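Local structure of myosin-I heavy chain (Dictyostelium discoideum, 5EJR) at residues Q91-R96 with D105-Q110; S61-K66 with H101-E106; T337-K342 with G414-L419; L378-Q381 with V385-S388. The protein is an actin-based motor with ATPase activity, involved in the early steps of phagocytosis and adhesion; this fragment is a MyTH4-FERM module of its tail. All coordinates share one frame; numbering follows the deposited sequence.

Contact 1 of 4, residues Q91-R96 with D105-Q110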
loop_
_atom_site.group_PDB
_atom_site.type_symbol
_atom_site.label_atom_id
_atom_site.label_comp_id
_atom_site.label_asym_id
_atom_site.label_seq_id
_atom_site.Cartn_x
_atom_site.Cartn_y
_atom_site.Cartn_z
ATOM N N GLN A 91 10.487 -11.732 -0.213
ATOM C CA GLN A 91 9.850 -10.901 -1.248
ATOM C C GLN A 91 10.432 -11.239 -2.642
ATOM O O GLN A 91 9.674 -11.364 -3.600
ATOM C CB GLN A 91 10.023 -9.415 -0.938
ATOM C CG GLN A 91 8.953 -8.898 0.020
ATOM C CD GLN A 91 9.414 -7.666 0.743
ATOM O OE1 GLN A 91 10.092 -6.795 0.189
ATOM N NE2 GLN A 91 9.088 -7.579 2.012
ATOM N N SER A 92 11.768 -11.470 -2.717
ATOM C CA SER A 92 12.492 -11.880 -3.933
ATOM C C SER A 92 11.957 -13.219 -4.452
ATOM O O SER A 92 11.622 -13.318 -5.634
ATOM C CB SER A 92 13.991 -11.973 -3.658
ATOM O OG SER A 92 14.696 -12.373 -4.819
ATOM N N ILE A 93 11.801 -14.224 -3.539
ATOM C CA ILE A 93 11.295 -15.562 -3.844
ATOM C C ILE A 93 9.897 -15.505 -4.398
ATOM O O ILE A 93 9.623 -16.157 -5.403
ATOM C CB ILE A 93 11.385 -16.524 -2.618
ATOM C CG1 ILE A 93 12.843 -16.694 -2.134
ATOM C CG2 ILE A 93 10.739 -17.900 -2.915
ATOM C CD1 ILE A 93 12.992 -17.264 -0.723
ATOM N N ILE A 94 9.000 -14.756 -3.739
ATOM C CA ILE A 94 7.618 -14.686 -4.199
ATOM C C ILE A 94 7.550 -13.898 -5.513
ATOM O O ILE A 94 6.812 -14.311 -6.411
ATOM C CB ILE A 94 6.647 -14.212 -3.081
ATOM C CG1 ILE A 94 6.298 -15.418 -2.155
ATOM C CG2 ILE A 94 5.363 -13.585 -3.639
ATOM C CD1 ILE A 94 6.201 -15.061 -0.776
ATOM N N SER A 95 8.383 -12.853 -5.662
ATOM C CA SER A 95 8.441 -12.066 -6.908
ATOM C C SER A 95 8.844 -12.998 -8.064
ATOM O O SER A 95 8.161 -13.031 -9.095
ATOM C CB SER A 95 9.422 -10.905 -6.776
ATOM O OG SER A 95 9.685 -10.309 -8.037
ATOM N N ARG A 96 9.898 -13.835 -7.839
ATOM C CA ARG A 96 10.352 -14.812 -8.835
ATOM C C ARG A 96 9.206 -15.751 -9.220
ATOM O O ARG A 96 8.995 -15.993 -10.404
ATOM C CB ARG A 96 11.586 -15.576 -8.320
ATOM C CG ARG A 96 12.237 -16.527 -9.340
ATOM C CD ARG A 96 13.503 -17.167 -8.813
ATOM N NE ARG A 96 14.558 -16.198 -8.491
ATOM C CZ ARG A 96 14.863 -15.788 -7.262
ATOM N NH1 ARG A 96 14.184 -16.247 -6.213
ATOM N NH2 ARG A 96 15.832 -14.904 -7.072
ATOM N N ASP A 105 6.018 -24.727 -9.444
ATOM C CA ASP A 105 6.136 -26.098 -8.904
ATOM C C ASP A 105 7.508 -26.318 -8.270
ATOM O O ASP A 105 7.599 -26.908 -7.189
ATOM C CB ASP A 105 5.905 -27.145 -9.999
ATOM C CG ASP A 105 4.476 -27.236 -10.470
ATOM O OD1 ASP A 105 3.588 -26.674 -9.792
ATOM O OD2 ASP A 105 4.243 -27.869 -11.512
ATOM N N GLU A 106 8.552 -25.822 -8.938
ATOM C CA GLU A 106 9.934 -25.902 -8.512
ATOM C C GLU A 106 10.182 -25.133 -7.207
ATOM O O GLU A 106 10.969 -25.595 -6.375
ATOM C CB GLU A 106 10.850 -25.422 -9.648
ATOM C CG GLU A 106 12.185 -26.143 -9.683
ATOM C CD GLU A 106 13.217 -25.618 -8.708
ATOM O OE1 GLU A 106 13.089 -24.451 -8.270
ATOM O OE2 GLU A 106 14.170 -26.370 -8.395
ATOM N N ILE A 107 9.500 -23.980 -7.012
ATOM C CA ILE A 107 9.631 -23.198 -5.781
ATOM C C ILE A 107 9.032 -23.989 -4.607
ATOM O O ILE A 107 9.722 -24.132 -3.589
ATOM C CB ILE A 107 9.122 -21.732 -5.886
ATOM C CG1 ILE A 107 9.933 -20.977 -6.971
ATOM C CG2 ILE A 107 9.277 -21.018 -4.526
ATOM C CD1 ILE A 107 9.404 -19.569 -7.352
ATOM N N TYR A 108 7.808 -24.567 -4.798
ATOM C CA TYR A 108 7.067 -25.364 -3.806
ATOM C C TYR A 108 7.836 -26.636 -3.405
ATOM O O TYR A 108 7.864 -26.978 -2.232
ATOM C CB TYR A 108 5.692 -25.772 -4.350
ATOM C CG TYR A 108 4.582 -24.785 -4.059
ATOM C CD1 TYR A 108 3.866 -24.841 -2.864
ATOM C CD2 TYR A 108 4.194 -23.842 -5.008
ATOM C CE1 TYR A 108 2.810 -23.962 -2.610
ATOM C CE2 TYR A 108 3.166 -22.935 -4.751
ATOM C CZ TYR A 108 2.470 -23.007 -3.557
ATOM O OH TYR A 108 1.422 -22.148 -3.342
ATOM N N CYS A 109 8.451 -27.331 -4.390
ATOM C CA CYS A 109 9.261 -28.532 -4.161
ATOM C C CYS A 109 10.535 -28.190 -3.408
ATOM O O CYS A 109 10.845 -28.898 -2.463
ATOM C CB CYS A 109 9.553 -29.261 -5.466
ATOM S SG CYS A 109 8.088 -29.965 -6.259
ATOM N N GLN A 110 11.237 -27.082 -3.756
ATOM C CA GLN A 110 12.465 -26.684 -3.032
ATOM C C GLN A 110 12.174 -26.354 -1.579
ATOM O O GLN A 110 13.002 -26.648 -0.712
ATOM C CB GLN A 110 13.146 -25.457 -3.652
ATOM C CG GLN A 110 13.853 -25.682 -4.980
ATOM C CD GLN A 110 14.533 -24.420 -5.487
ATOM O OE1 GLN A 110 14.437 -23.331 -4.904
ATOM N NE2 GLN A 110 15.290 -24.554 -6.563
#
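Ile93 meets Ile107 branch to branch where helix 86-99 packs on helix 104-113 inside the MyTH4 domain: Ile93 CG2 lies 3.8 Å from Ile107 CG2, and the two side chains cross obliquely. In both, CG2 stands anti to the backbone N (chi1 to CG1 -60° and -61°), and it is this branch that each turns to the other. The far end of Ile107 goes to backbone instead, with CD1 3.9 Å from Ile93 O. Ile94 leans on Phe133 and Thr137 of helix 121-137, whose Leu134 also touches Ile107. One turn after Ile93, Arg96 offers its carbonyl carbon to the same methyl, 4.3 Å from Arg96 C to Ile107 CD1. Its guanidinium has business elsewhere: NH1 makes a salt bridge with Glu70 and a hydrogen bond to Asn67 OD1, both on helix 58-75. The amide of Asn67 turns its ND2 to Gln110 OE1, which ties it to helix 104-113 as well. No hydrogen bond runs between the two segments. This is a buried van der Waals contact, methyl on methyl with Ile107 CD1 against the helix backbone, while hydrogen bonds and a salt bridge to helix 58-75, through Asn67 and Glu70, help relate the two helices.

Contact 2 of 4, residues S61-K66 with H101-E106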
loop_
_atom_site.group_PDB
_atom_site.type_symbol
_atom_site.label_atom_id
_atom_site.label_comp_id
_atom_site.label_asym_id
_atom_site.label_seq_id
_atom_site.Cartn_x
_atom_site.Cartn_y
_atom_site.Cartn_z
ATOM N N SER A 61 16.385 -23.242 -14.962
ATOM C CA SER A 61 17.209 -23.938 -13.968
ATOM C C SER A 61 18.180 -22.984 -13.284
ATOM O O SER A 61 18.439 -23.142 -12.093
ATOM C CB SER A 61 17.990 -25.089 -14.604
ATOM O OG SER A 61 17.222 -25.783 -15.573
ATOM N N LYS A 62 18.721 -22.000 -14.035
ATOM C CA LYS A 62 19.660 -21.003 -13.506
ATOM C C LYS A 62 18.983 -20.135 -12.444
ATOM O O LYS A 62 19.596 -19.854 -11.416
ATOM C CB LYS A 62 20.252 -20.147 -14.635
ATOM C CG LYS A 62 21.482 -19.333 -14.219
ATOM C CD LYS A 62 21.936 -18.395 -15.334
ATOM C CE LYS A 62 23.000 -17.419 -14.887
ATOM N NZ LYS A 62 24.340 -18.055 -14.775
ATOM N N LYS A 63 17.712 -19.748 -12.684
ATOM C CA LYS A 63 16.898 -18.942 -11.761
ATOM C C LYS A 63 16.506 -19.789 -10.532
ATOM O O LYS A 63 16.391 -19.255 -9.426
ATOM C CB LYS A 63 15.627 -18.428 -12.458
ATOM C CG LYS A 63 15.862 -17.404 -13.562
ATOM C CD LYS A 63 14.557 -17.053 -14.254
ATOM C CE LYS A 63 14.782 -16.215 -15.486
ATOM N NZ LYS A 63 13.554 -15.468 -15.867
ATOM N N ALA A 64 16.295 -21.105 -10.742
ATOM C CA ALA A 64 15.928 -22.068 -9.699
ATOM C C ALA A 64 17.079 -22.247 -8.709
ATOM O O ALA A 64 16.824 -22.411 -7.515
ATOM C CB ALA A 64 15.565 -23.393 -10.322
ATOM N N ILE A 65 18.343 -22.177 -9.208
ATOM C CA ILE A 65 19.563 -22.276 -8.404
ATOM C C ILE A 65 19.654 -21.074 -7.480
ATOM O O ILE A 65 19.862 -21.270 -6.276
ATOM C CB ILE A 65 20.853 -22.470 -9.262
ATOM C CG1 ILE A 65 20.852 -23.844 -9.953
ATOM C CG2 ILE A 65 22.136 -22.278 -8.412
ATOM C CD1 ILE A 65 21.642 -23.898 -11.281
ATOM N N LYS A 66 19.504 -19.838 -8.028
ATOM C CA LYS A 66 19.538 -18.600 -7.222
ATOM C C LYS A 66 18.412 -18.627 -6.177
ATOM O O LYS A 66 18.635 -18.201 -5.039
ATOM C CB LYS A 66 19.392 -17.344 -8.102
ATOM C CG LYS A 66 19.684 -16.029 -7.373
ATOM C CD LYS A 66 19.315 -14.826 -8.225
ATOM C CE LYS A 66 19.807 -13.523 -7.643
ATOM N NZ LYS A 66 19.398 -12.363 -8.480
ATOM N N HIS A 101 6.206 -17.889 -13.952
ATOM C CA HIS A 101 5.064 -18.779 -13.842
ATOM C C HIS A 101 5.406 -20.291 -13.879
ATOM O O HIS A 101 4.801 -21.090 -13.148
ATOM C CB HIS A 101 4.095 -18.378 -14.956
ATOM C CG HIS A 101 3.171 -19.443 -15.423
ATOM N ND1 HIS A 101 1.929 -19.623 -14.834
ATOM C CD2 HIS A 101 3.307 -20.315 -16.452
ATOM C CE1 HIS A 101 1.369 -20.632 -15.486
ATOM N NE2 HIS A 101 2.163 -21.080 -16.473
ATOM N N GLU A 102 6.355 -20.677 -14.749
ATOM C CA GLU A 102 6.780 -22.065 -14.966
ATOM C C GLU A 102 7.816 -22.518 -13.920
ATOM O O GLU A 102 8.246 -23.673 -13.916
ATOM C CB GLU A 102 7.248 -22.284 -16.436
ATOM C CG GLU A 102 8.168 -21.214 -17.032
ATOM C CD GLU A 102 7.613 -19.808 -17.198
ATOM O OE1 GLU A 102 8.159 -18.874 -16.563
ATOM O OE2 GLU A 102 6.592 -19.652 -17.904
ATOM N N LEU A 103 8.140 -21.630 -12.981
ATOM C CA LEU A 103 9.071 -21.902 -11.885
ATOM C C LEU A 103 8.326 -22.170 -10.559
ATOM O O LEU A 103 8.971 -22.435 -9.544
ATOM C CB LEU A 103 9.991 -20.686 -11.746
ATOM C CG LEU A 103 11.478 -20.914 -11.565
ATOM C CD1 LEU A 103 12.036 -21.864 -12.607
ATOM C CD2 LEU A 103 12.213 -19.607 -11.635
ATOM N N ARG A 104 6.978 -22.133 -10.579
ATOM C CA ARG A 104 6.122 -22.252 -9.391
ATOM C C ARG A 104 6.198 -23.608 -8.698
ATOM O O ARG A 104 6.457 -23.626 -7.491
ATOM C CB ARG A 104 4.679 -21.864 -9.706
ATOM C CG ARG A 104 4.564 -20.355 -9.861
ATOM C CD ARG A 104 3.256 -19.940 -10.475
ATOM N NE ARG A 104 3.242 -18.505 -10.759
ATOM C CZ ARG A 104 2.171 -17.853 -11.181
ATOM N NH1 ARG A 104 1.032 -18.496 -11.376
ATOM N NH2 ARG A 104 2.230 -16.552 -11.413
ATOM N N ASP A 105 6.018 -24.727 -9.444
ATOM C CA ASP A 105 6.136 -26.098 -8.904
ATOM C C ASP A 105 7.508 -26.318 -8.270
ATOM O O ASP A 105 7.599 -26.908 -7.189
ATOM C CB ASP A 105 5.905 -27.145 -9.999
ATOM C CG ASP A 105 4.476 -27.236 -10.470
ATOM O OD1 ASP A 105 3.588 -26.674 -9.792
ATOM O OD2 ASP A 105 4.243 -27.869 -11.512
ATOM N N GLU A 106 8.552 -25.822 -8.938
ATOM C CA GLU A 106 9.934 -25.902 -8.512
ATOM C C GLU A 106 10.182 -25.133 -7.207
ATOM O O GLU A 106 10.969 -25.595 -6.375
ATOM C CB GLU A 106 10.850 -25.422 -9.648
ATOM C CG GLU A 106 12.185 -26.143 -9.683
ATOM C CD GLU A 106 13.217 -25.618 -8.708
ATOM O OE1 GLU A 106 13.089 -24.451 -8.270
ATOM O OE2 GLU A 106 14.170 -26.370 -8.395
#
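Apolar packing joins Leu103 to two neighbours on helix 58-75. Its CD2 comes 3.7 Å from Lys63 CB, and its CD1 stands at a looser 4.5 Å from Ala64 CB, so the forked end straddles both. Leu103 touches Met56, Leu60 and Arg96, which places it where the chain leading into helix 104-113 meets two other helices of the MyTH4 domain. The second kind of contact is a methyl against a carboxylate. In one of two modelled conformers of Glu106, OE1 lies 3.4 Å from Ala64 CB and CD 3.6 Å from that methyl, which sits over the flat of the acid group. A bend at chi2 (-81°) brings the carboxylate round to it. The acid's strongest polar partner is Leu53 N, which bonds to OE2; Gln110 NE2 adds a weak bond. Charge enters at the margin: with the chain of Lys63 extended beyond CG, NZ reaches Asn100 OD1, while Glu102 OE1 stays 6.4 Å from Lys63 NZ. No hydrogen bond crosses between the segments. In this conformer the small alanine lets the buried acid lie close to helix 58-75; Leu53 N-H and a place near the N-terminal end of its own helix would probably favour the ionised carboxylate.

Contact 3 of 4, residues T337-K342 with G414-L419. With EDO (1,2-ethanediol), chain F.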
loop_
_atom_site.group_PDB
_atom_site.type_symbol
_atom_site.label_atom_id
_atom_site.label_comp_id
_atom_site.label_asym_id
_atom_site.label_seq_id
_atom_site.Cartn_x
_atom_site.Cartn_y
_atom_site.Cartn_z
ATOM N N THR A 337 -1.519 29.894 -1.304
ATOM C CA THR A 337 -0.841 31.192 -1.389
ATOM C C THR A 337 -1.434 32.144 -2.471
ATOM O O THR A 337 -0.875 33.225 -2.679
ATOM C CB THR A 337 0.678 30.994 -1.515
ATOM O OG1 THR A 337 0.955 29.986 -2.491
ATOM C CG2 THR A 337 1.320 30.597 -0.177
ATOM N N ASN A 338 -2.619 31.821 -3.057
ATOM C CA ASN A 338 -3.287 32.742 -3.997
ATOM C C ASN A 338 -4.067 33.783 -3.165
ATOM O O ASN A 338 -5.236 34.099 -3.415
ATOM C CB ASN A 338 -4.216 31.995 -4.988
ATOM C CG ASN A 338 -4.781 32.891 -6.084
ATOM O OD1 ASN A 338 -4.196 33.924 -6.455
ATOM N ND2 ASN A 338 -5.951 32.545 -6.602
ATOM N N VAL A 339 -3.405 34.319 -2.168
ATOM C CA VAL A 339 -4.050 35.203 -1.215
ATOM C C VAL A 339 -3.203 36.456 -0.974
ATOM O O VAL A 339 -1.978 36.360 -0.901
ATOM C CB VAL A 339 -4.291 34.290 0.033
ATOM C CG1 VAL A 339 -3.076 34.175 0.946
ATOM C CG2 VAL A 339 -5.552 34.630 0.789
ATOM N N ASN A 340 -3.835 37.642 -0.960
ATOM C CA ASN A 340 -3.086 38.860 -0.691
ATOM C C ASN A 340 -2.964 39.062 0.846
ATOM O O ASN A 340 -3.557 38.291 1.606
ATOM C CB ASN A 340 -3.663 40.069 -1.445
ATOM C CG ASN A 340 -4.920 40.700 -0.882
ATOM O OD1 ASN A 340 -5.553 40.194 0.044
ATOM N ND2 ASN A 340 -5.292 41.856 -1.421
ATOM N N GLU A 341 -2.204 40.076 1.292
ATOM C CA GLU A 341 -1.979 40.362 2.719
ATOM C C GLU A 341 -3.265 40.692 3.500
ATOM O O GLU A 341 -3.402 40.255 4.642
ATOM C CB GLU A 341 -0.919 41.445 2.899
ATOM C CG GLU A 341 0.460 40.940 2.475
ATOM C CD GLU A 341 1.536 41.976 2.192
ATOM O OE1 GLU A 341 1.227 43.190 2.222
ATOM O OE2 GLU A 341 2.699 41.572 1.958
ATOM N N LYS A 342 -4.198 41.434 2.893
ATOM C CA LYS A 342 -5.500 41.751 3.513
ATOM C C LYS A 342 -6.303 40.453 3.733
ATOM O O LYS A 342 -6.757 40.220 4.842
ATOM C CB LYS A 342 -6.305 42.761 2.679
ATOM C CG LYS A 342 -7.540 43.266 3.440
ATOM C CD LYS A 342 -8.409 44.208 2.629
ATOM C CE LYS A 342 -9.583 44.724 3.437
ATOM N NZ LYS A 342 -10.706 43.751 3.488
ATOM N N GLY A 414 -11.436 28.621 0.335
ATOM C CA GLY A 414 -12.072 27.996 -0.815
ATOM C C GLY A 414 -12.297 28.902 -1.997
ATOM O O GLY A 414 -11.982 28.514 -3.113
ATOM N N SER A 415 -12.807 30.117 -1.755
ATOM C CA SER A 415 -13.111 31.115 -2.784
ATOM C C SER A 415 -11.871 31.699 -3.456
ATOM O O SER A 415 -11.964 32.228 -4.561
ATOM C CB SER A 415 -13.951 32.249 -2.197
ATOM O OG SER A 415 -13.213 33.024 -1.262
ATOM N N LYS A 416 -10.729 31.670 -2.768
ATOM C CA LYS A 416 -9.525 32.292 -3.281
ATOM C C LYS A 416 -8.508 31.319 -3.848
ATOM O O LYS A 416 -7.571 31.751 -4.509
ATOM C CB LYS A 416 -8.910 33.179 -2.187
ATOM C CG LYS A 416 -9.766 34.434 -1.987
ATOM C CD LYS A 416 -9.535 35.137 -0.684
ATOM C CE LYS A 416 -10.559 36.235 -0.507
ATOM N NZ LYS A 416 -10.412 37.311 -1.525
ATOM N N SER A 417 -8.706 30.013 -3.648
ATOM C CA SER A 417 -7.738 29.005 -4.072
ATOM C C SER A 417 -8.249 28.039 -5.139
ATOM O O SER A 417 -9.063 27.157 -4.840
ATOM C CB SER A 417 -7.215 28.243 -2.860
ATOM O OG SER A 417 -7.018 29.143 -1.784
ATOM N N PRO A 418 -7.739 28.136 -6.389
ATOM C CA PRO A 418 -8.199 27.191 -7.435
ATOM C C PRO A 418 -7.829 25.731 -7.174
ATOM O O PRO A 418 -8.455 24.848 -7.727
ATOM C CB PRO A 418 -7.563 27.718 -8.728
ATOM C CG PRO A 418 -6.947 29.032 -8.392
ATOM C CD PRO A 418 -6.761 29.110 -6.915
ATOM N N LEU A 419 -6.863 25.473 -6.303
ATOM C CA LEU A 419 -6.474 24.105 -5.966
ATOM C C LEU A 419 -7.370 23.512 -4.855
ATOM O O LEU A 419 -7.227 22.331 -4.545
ATOM C CB LEU A 419 -5.002 24.056 -5.523
ATOM C CG LEU A 419 -3.908 24.292 -6.590
ATOM C CD1 LEU A 419 -2.557 24.336 -5.944
ATOM C CD2 LEU A 419 -3.910 23.207 -7.662
HETATM C C1 EDO F . -9.742 23.860 -10.837
HETATM O O1 EDO F . -9.115 25.006 -10.280
HETATM C C2 EDO F . -11.232 24.211 -10.932
HETATM O O2 EDO F . -11.951 23.135 -11.461
HETATM O O HOH W 1 -4.506 29.874 -2.461
#
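Asn338 reaches across to Lys416 with its amide, ND2 giving Lys416 O a weak hydrogen bond of 2.8 Å that is strongly bent (119° at the hydrogen). The same nitrogen lies 3.5 Å from Pro418 CD, the asparagine side chain crossing the proline at about a right angle. With CG anti to the backbone N (chi1 -173°), the amide is carried out toward these two. Beside it, Val339 CG2 packs loosely on Lys416 CD at 4.3 Å. A water forms the second layer: it accepts from Asn338 N at 2.8 Å and donates to Ser417 OG at 2.7 Å. Farther out, an inverse gamma turn centred on Asn338 shapes the loop, and Asn340 is the N-cap of helix 341-355, its OD1 taking Asp343 N. The OD2 of that aspartate forms a salt bridge with Lys416 NZ, while Ser417 OG bonds to Ile413 O. At Pro418 an ethanediol, probably from the crystallisation liquor, donates from O1 to the carbonyl O and also bonds Asn441. In this surface contact of the FERM region a water bridge and a salt bridge are added, so the join probably rests on several interactions and not on the weak amide bond alone.

Contact 4 of 4, residues L378-Q381 with V385-S388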
loop_
_atom_site.group_PDB
_atom_site.type_symbol
_atom_site.label_atom_id
_atom_site.label_comp_id
_atom_site.label_asym_id
_atom_site.label_seq_id
_atom_site.Cartn_x
_atom_site.Cartn_y
_atom_site.Cartn_z
ATOM N N LEU A 378 3.886 34.821 5.977
ATOM C CA LEU A 378 4.532 35.663 6.989
ATOM C C LEU A 378 5.776 36.369 6.405
ATOM O O LEU A 378 6.011 37.528 6.723
ATOM C CB LEU A 378 4.944 34.810 8.219
ATOM C CG LEU A 378 5.738 35.548 9.351
ATOM C CD1 LEU A 378 4.853 36.585 10.079
ATOM C CD2 LEU A 378 6.237 34.547 10.404
ATOM N N ASN A 379 6.542 35.664 5.552
ATOM C CA ASN A 379 7.750 36.149 4.893
ATOM C C ASN A 379 7.608 37.471 4.164
ATOM O O ASN A 379 8.596 38.201 4.027
ATOM C CB ASN A 379 8.245 35.087 3.894
ATOM C CG ASN A 379 8.962 33.968 4.555
ATOM O OD1 ASN A 379 9.119 33.959 5.779
ATOM N ND2 ASN A 379 9.275 32.919 3.789
ATOM N N SER A 380 6.409 37.777 3.672
ATOM C CA SER A 380 6.203 38.970 2.853
ATOM C C SER A 380 6.242 40.307 3.633
ATOM O O SER A 380 6.426 41.335 3.009
ATOM C CB SER A 380 4.925 38.845 2.018
ATOM O OG SER A 380 3.761 39.229 2.735
ATOM N N GLN A 381 6.047 40.294 4.964
ATOM C CA GLN A 381 6.066 41.523 5.785
ATOM C C GLN A 381 6.677 41.242 7.138
ATOM O O GLN A 381 6.586 40.117 7.625
ATOM C CB GLN A 381 4.625 42.058 6.058
ATOM C CG GLN A 381 3.832 42.608 4.867
ATOM C CD GLN A 381 4.447 43.780 4.125
ATOM O OE1 GLN A 381 4.983 44.708 4.738
ATOM N NE2 GLN A 381 4.423 43.758 2.798
ATOM N N VAL A 385 4.219 44.350 11.352
ATOM C CA VAL A 385 3.249 44.880 10.379
ATOM C C VAL A 385 2.026 43.915 10.329
ATOM O O VAL A 385 0.885 44.358 10.269
ATOM C CB VAL A 385 3.874 45.137 8.977
ATOM C CG1 VAL A 385 2.812 45.609 7.975
ATOM C CG2 VAL A 385 5.033 46.139 9.057
ATOM N N TRP A 386 2.275 42.613 10.403
ATOM C CA TRP A 386 1.199 41.622 10.445
ATOM C C TRP A 386 0.324 41.818 11.684
ATOM O O TRP A 386 -0.890 41.819 11.569
ATOM C CB TRP A 386 1.769 40.210 10.418
ATOM C CG TRP A 386 2.163 39.786 9.049
ATOM C CD1 TRP A 386 3.431 39.553 8.593
ATOM C CD2 TRP A 386 1.279 39.477 7.966
ATOM N NE1 TRP A 386 3.386 39.071 7.314
ATOM C CE2 TRP A 386 2.081 39.041 6.889
ATOM C CE3 TRP A 386 -0.121 39.478 7.818
ATOM C CZ2 TRP A 386 1.539 38.669 5.653
ATOM C CZ3 TRP A 386 -0.666 39.077 6.597
ATOM C CH2 TRP A 386 0.157 38.672 5.537
ATOM N N ILE A 387 0.942 42.056 12.862
ATOM C CA ILE A 387 0.200 42.317 14.098
ATOM C C ILE A 387 -0.783 43.484 13.883
ATOM O O ILE A 387 -1.969 43.348 14.168
ATOM C CB ILE A 387 1.184 42.597 15.271
ATOM C CG1 ILE A 387 1.849 41.277 15.716
ATOM C CG2 ILE A 387 0.438 43.284 16.434
ATOM C CD1 ILE A 387 3.134 41.455 16.747
ATOM N N SER A 388 -0.279 44.599 13.340
ATOM C CA SER A 388 -1.061 45.790 13.038
ATOM C C SER A 388 -2.211 45.496 12.029
ATOM O O SER A 388 -3.332 45.948 12.249
ATOM C CB SER A 388 -0.146 46.876 12.482
ATOM O OG SER A 388 -0.880 48.081 12.372
#
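Trp386 and Gln381 carry the contact between a type I beta turn, Leu378 to Gln381, and helix 383-394 in the helical part of the FERM region. The indole NE1 donates to Leu378 O over 3.1 Å with an N-H...O angle of 146°, its donor tilted 28° from the carbonyl plane. Gln381 N reaches Leu378 O from the same face at 3.3 Å, so one oxygen both closes the turn and holds the tryptophan. Leu378 has CG anti to its own nitrogen (chi1 176°), and its CD1 comes back to within 3.6 Å of Trp386 CD1. Gln381 approaches with its CB, 3.5 Å from Trp386 NE1, and with its CG, 4.1 Å above one face of the Trp386 ring and offset toward the rim. Ser380 OG is set obliquely to the indole, 3.7 Å from Trp386 CZ2, and bonds to Glu341 of helix 341-355. Ser344 and Ser345 of that helix touch the ring too. A leucine at Trp386 would lack the indole N-H and is likely to leave Leu378 O without its bond from the helix and a gap beside Leu378 and Gln381. At the five-membered ring's edge, close to the ring plane, Gln381 O lies 3.3 Å from Trp386 CD1.

How the contacts relate
The four contacts form two pairs on opposite sides of the chain's centre. Contacts 1 and 2, with centres 7 Å apart, share Asp105 and Glu106 and belong to one MyTH4 helix packing; Gln110 NE2 to Ala64 O (2.8 Å) and the stem of Arg96 against Leu103 join them. Contacts 3 and 4 lie in the FERM region, centres 17 Å apart, and are linked by Glu341, whose OE2 is 2.7 Å from Ser380 OG; along the chain, contact 4 falls between the segments of contact 3. The pairs never touch: centres are 55 to 66 Å apart, and nearest atoms at least about 34 Å. The ethanediol at contact 3, probably from the crystallisation liquor, is bound at Pro418 O.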